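Local coordinates for L-lactate dehydrogenase (Trichomonas vaginalis, PDB 4UUL), which belongs to the lactate/malate dehydrogenase superfamily and reduces pyruvate to L-lactate with NADH, probably with some malate dehydrogenase activity, at residues B[154-157]-B[158-161]; B[317-320]-B[321-325]. The protein carries 1 engineered substitution. One frame throughout, in Å; residues are numbered along the deposited sequence.

Interaction 1 (B[154-157]-B[158-161]); sequences LSML and DQNR
Met156 packs on Gln159 and Asn160, and Leu157 on Arg161, in the first turn of helix 156-170, which follows the last strand of the parallel, Rossmann-type sheet. Three backbone bonds start the helix: Ser155 O, Met156 O and Leu157 O accept from the N atoms of Gln159, Asn160 and Arg161, at 2.9 Å for both Asn160 N to Met156 O and Arg161 N to Leu157 O. A water closes the N-terminal end; it donates to Leu154 O and to Asp158 OD1 (3.0 Å) and accepts from Leu157 N (3.1 Å). Asp158 OD1 also bonds His186, the predicted proton acceptor, an Asp-His pair as in this dehydrogenase superfamily. Sulfur and amides form a second group. Met156, folded back at chi2 (-61°) and chi3 (-57°), runs beside Gln159 with SD 3.5 Å from Gln159 CD, while CE touches Asn160 OD1 at 3.3 Å. Asn160 ND2 bonds Gln250 OE1; the Gln159 amide is bound at both ends, OE1 by Ser266 and NE2 by Val264 O. The extended Arg161 carries its guanidinium past Leu157 to a salt bridge from NE to Asp58 of the second subunit. Leu157 CD2 lies 3.6 Å above one guanidinium face, offset toward the rim and 3.7 Å from Arg161 NH2.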
loop_
_atom_site.group_PDB
_atom_site.type_symbol
_atom_site.label_atom_id
_atom_site.label_comp_id
_atom_site.label_asym_id
_atom_site.label_seq_id
_atom_site.Cartn_x
_atom_site.Cartn_y
_atom_site.Cartn_z
ATOM N N LEU B 154 10.348 -0.673 16.241
ATOM C CA LEU B 154 9.181 0.086 15.851
ATOM C C LEU B 154 8.169 0.283 16.976
ATOM O O LEU B 154 7.476 -0.662 17.327
ATOM C CB LEU B 154 8.488 -0.630 14.668
ATOM C CG LEU B 154 7.349 0.143 14.044
ATOM C CD1 LEU B 154 7.829 1.427 13.413
ATOM C CD2 LEU B 154 6.632 -0.671 13.019
ATOM N N SER B 155 7.990 1.512 17.412
ATOM C CA SER B 155 6.935 1.879 18.362
ATOM C C SER B 155 5.945 2.886 17.733
ATOM O O SER B 155 4.946 3.205 18.368
ATOM C CB SER B 155 7.534 2.357 19.687
ATOM O OG SER B 155 8.402 3.382 19.439
ATOM N N MET B 156 6.127 3.227 16.450
ATOM C CA MET B 156 5.221 4.234 15.866
ATOM C C MET B 156 3.781 3.770 15.618
ATOM O O MET B 156 2.899 4.605 15.530
ATOM C CB MET B 156 5.783 4.811 14.555
ATOM C CG MET B 156 6.727 5.977 14.805
ATOM S SD MET B 156 6.006 7.393 15.625
ATOM C CE MET B 156 4.683 7.756 14.469
ATOM N N LEU B 157 3.533 2.468 15.493
ATOM C CA LEU B 157 2.163 2.022 15.392
ATOM C C LEU B 157 1.391 2.414 16.638
ATOM O O LEU B 157 0.248 2.900 16.548
ATOM C CB LEU B 157 2.054 0.524 15.153
ATOM C CG LEU B 157 0.675 -0.105 15.080
ATOM C CD1 LEU B 157 -0.219 0.583 14.027
ATOM C CD2 LEU B 157 0.770 -1.578 14.855
ATOM N N ASP B 158 1.982 2.174 17.796
ATOM C CA ASP B 158 1.312 2.526 19.031
ATOM C C ASP B 158 1.151 4.033 19.203
ATOM O O ASP B 158 0.109 4.513 19.675
ATOM C CB ASP B 158 2.087 1.956 20.201
ATOM C CG ASP B 158 2.420 0.528 19.975
ATOM O OD1 ASP B 158 3.450 0.202 19.271
ATOM O OD2 ASP B 158 1.639 -0.264 20.533
ATOM N N GLN B 159 2.158 4.787 18.772
ATOM C CA GLN B 159 2.029 6.230 18.802
ATOM C C GLN B 159 0.874 6.703 17.918
ATOM O O GLN B 159 0.072 7.536 18.327
ATOM C CB GLN B 159 3.339 6.928 18.393
ATOM C CG GLN B 159 3.168 8.423 18.373
ATOM C CD GLN B 159 4.449 9.196 18.160
ATOM O OE1 GLN B 159 5.407 8.974 18.898
ATOM N NE2 GLN B 159 4.450 10.166 17.277
ATOM N N ASN B 160 0.798 6.192 16.700
ATOM C CA ASN B 160 -0.256 6.566 15.769
ATOM C C ASN B 160 -1.620 6.205 16.337
ATOM O O ASN B 160 -2.565 7.012 16.234
ATOM C CB ASN B 160 -0.018 5.975 14.374
ATOM C CG ASN B 160 1.105 6.668 13.654
ATOM O OD1 ASN B 160 1.413 7.832 13.913
ATOM N ND2 ASN B 160 1.688 5.979 12.705
ATOM N N ARG B 161 -1.743 5.016 16.919
ATOM C CA ARG B 161 -2.983 4.629 17.559
ATOM C C ARG B 161 -3.375 5.631 18.625
ATOM O O ARG B 161 -4.555 5.994 18.775
ATOM C CB ARG B 161 -2.908 3.251 18.190
ATOM C CG ARG B 161 -2.936 2.141 17.203
ATOM C CD ARG B 161 -2.629 0.823 17.817
ATOM N NE ARG B 161 -2.824 -0.282 16.899
ATOM C CZ ARG B 161 -2.303 -1.480 17.041
ATOM N NH1 ARG B 161 -1.444 -1.715 18.058
ATOM N NH2 ARG B 161 -2.590 -2.376 16.138
HETATM O O HOH W 1 4.871 -0.068 16.646
#

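Interaction 2 (B[317-320]-B[321-325]); sequences EKDL and FHEKE
The long C-terminal helix 307-337 supplies this contact, two successive turns in which Glu317 meets Phe321 and Asp319 meets Glu323. Four successive i to i+4 backbone bonds give the scaffold, from Phe321 N to Glu317 O (3.0 Å) through Lys324 N to Leu320 O. With CG beside its own backbone N (chi1 -84°), the Phe321 ring leans back toward Glu317: CD2 comes 3.2 Å from Glu317 O, which sits at the ring edge, near its plane. The aliphatic part of Glu317 runs alongside, CG 3.9 Å from Phe321 CE2, and the carboxylate is turned 65° from the ring plane; its OE2 accepts from Lys280 N. Leu320 packs on Phe285 and Val283. One turn apart, Asp319 OD2 and Glu323 OE2 are 4.2 Å from each other, two like charges. A water donates to Asp319 OD1 and to Glu323 OE2, 2.7 Å each, and so bridges the carboxylates. Ser189 and Asn185 bond Asp319 OD2; Arg97 forms a salt bridge with Glu323 OE2, and Thr134 bonds its OE1. Donors thus meet both acids, and the positive charge of Arg97 together with the bridging water probably offsets much of the repulsion between the carboxylates.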
loop_
_atom_site.group_PDB
_atom_site.type_symbol
_atom_site.label_atom_id
_atom_site.label_comp_id
_atom_site.label_asym_id
_atom_site.label_seq_id
_atom_site.Cartn_x
_atom_site.Cartn_y
_atom_site.Cartn_z
ATOM N N GLU B 317 11.517 -0.412 32.237
ATOM C CA GLU B 317 12.953 -0.659 32.228
ATOM C C GLU B 317 13.287 -2.006 32.840
ATOM O O GLU B 317 14.018 -2.828 32.274
ATOM C CB GLU B 317 13.676 0.453 32.977
ATOM C CG GLU B 317 15.189 0.279 33.172
ATOM C CD GLU B 317 15.733 1.316 34.123
ATOM O OE1 GLU B 317 15.220 1.447 35.237
ATOM O OE2 GLU B 317 16.656 1.965 33.763
ATOM N N LYS B 318 12.735 -2.254 34.027
ATOM C CA LYS B 318 12.955 -3.532 34.713
ATOM C C LYS B 318 12.488 -4.697 33.817
ATOM O O LYS B 318 13.162 -5.719 33.671
ATOM C CB LYS B 318 12.201 -3.517 36.067
ATOM C CG LYS B 318 12.358 -4.791 36.857
ATOM C CD LYS B 318 11.693 -4.611 38.247
ATOM C CE LYS B 318 11.746 -5.828 39.151
ATOM N NZ LYS B 318 11.054 -6.965 38.612
ATOM N N ASP B 319 11.325 -4.537 33.182
ATOM C CA ASP B 319 10.767 -5.546 32.282
ATOM C C ASP B 319 11.728 -5.836 31.134
ATOM O O ASP B 319 12.003 -7.010 30.826
ATOM C CB ASP B 319 9.446 -5.027 31.751
ATOM C CG ASP B 319 8.717 -5.956 30.892
ATOM O OD1 ASP B 319 8.737 -7.161 31.145
ATOM O OD2 ASP B 319 8.047 -5.488 29.922
ATOM N N LEU B 320 12.298 -4.804 30.522
ATOM C CA LEU B 320 13.234 -5.026 29.413
ATOM C C LEU B 320 14.481 -5.745 29.842
ATOM O O LEU B 320 14.949 -6.623 29.120
ATOM C CB LEU B 320 13.565 -3.709 28.752
ATOM C CG LEU B 320 12.473 -3.180 27.832
ATOM C CD1 LEU B 320 12.621 -1.671 27.670
ATOM C CD2 LEU B 320 12.522 -3.886 26.514
ATOM N N PHE B 321 15.030 -5.407 31.006
ATOM C CA PHE B 321 16.225 -6.102 31.444
ATOM C C PHE B 321 15.896 -7.576 31.706
ATOM O O PHE B 321 16.713 -8.473 31.468
ATOM C CB PHE B 321 16.863 -5.408 32.678
ATOM C CG PHE B 321 17.745 -4.263 32.267
ATOM C CD1 PHE B 321 19.058 -4.476 31.859
ATOM C CD2 PHE B 321 17.232 -2.979 32.199
ATOM C CE1 PHE B 321 19.877 -3.447 31.420
ATOM C CE2 PHE B 321 18.013 -1.931 31.717
ATOM C CZ PHE B 321 19.333 -2.158 31.362
ATOM N N HIS B 322 14.725 -7.834 32.249
ATOM C CA HIS B 322 14.284 -9.214 32.473
ATOM C C HIS B 322 14.124 -9.989 31.156
ATOM O O HIS B 322 14.560 -11.134 31.058
ATOM C CB HIS B 322 12.999 -9.210 33.264
ATOM C CG HIS B 322 12.555 -10.568 33.620
ATOM N ND1 HIS B 322 13.365 -11.457 34.289
ATOM C CD2 HIS B 322 11.407 -11.225 33.360
ATOM C CE1 HIS B 322 12.736 -12.603 34.420
ATOM N NE2 HIS B 322 11.537 -12.484 33.889
ATOM N N GLU B 323 13.513 -9.391 30.152
ATOM C CA GLU B 323 13.374 -10.079 28.886
ATOM C C GLU B 323 14.741 -10.421 28.280
ATOM O O GLU B 323 14.959 -11.490 27.707
ATOM C CB GLU B 323 12.590 -9.288 27.848
ATOM C CG GLU B 323 11.132 -9.039 28.193
ATOM C CD GLU B 323 10.328 -8.584 26.981
ATOM O OE1 GLU B 323 10.900 -8.416 25.868
ATOM O OE2 GLU B 323 9.121 -8.418 27.111
ATOM N N LYS B 324 15.665 -9.472 28.400
ATOM C CA LYS B 324 17.019 -9.676 27.925
ATOM C C LYS B 324 17.644 -10.882 28.622
ATOM O O LYS B 324 18.286 -11.700 27.988
ATOM C CB LYS B 324 17.849 -8.395 28.143
ATOM C CG LYS B 324 19.287 -8.524 27.718
ATOM C CD LYS B 324 20.055 -7.256 27.995
ATOM C CE LYS B 324 21.507 -7.344 27.657
ATOM N NZ LYS B 324 22.267 -6.130 28.079
ATOM N N GLU B 325 17.516 -10.927 29.943
ATOM C CA GLU B 325 18.013 -12.048 30.693
ATOM C C GLU B 325 17.416 -13.383 30.217
ATOM O O GLU B 325 18.106 -14.390 30.102
ATOM C CB GLU B 325 17.702 -11.831 32.177
ATOM C CG GLU B 325 18.193 -12.940 33.124
ATOM C CD GLU B 325 17.716 -12.626 34.558
ATOM O OE1 GLU B 325 17.849 -11.456 34.991
ATOM O OE2 GLU B 325 17.144 -13.515 35.199
HETATM O O HOH W 2 7.886 -9.021 29.418
#

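Interactions 1 and 2 lie in series along the chain, on two different helices, 156-170 and 307-337, of the alpha/beta C-terminal domain. Their centres are 21 Å apart and their nearest atoms about 10 Å, so they do not touch. The region of the predicted proton acceptor His186 relates them: between side chains, Asp158 is about 3 Å from His186 and Glu323 about 7 Å from it. The cofactor side is shared too. The side chain of Asp132 lies about 6 Å from that of Ser155 and about 7 Å from that of Glu323; Asp132 and Leu154 of interaction 1 bind NADH in the cofactor-bound enzyme, though no cofactor is bound here. Interaction 1 alone reaches the second subunit.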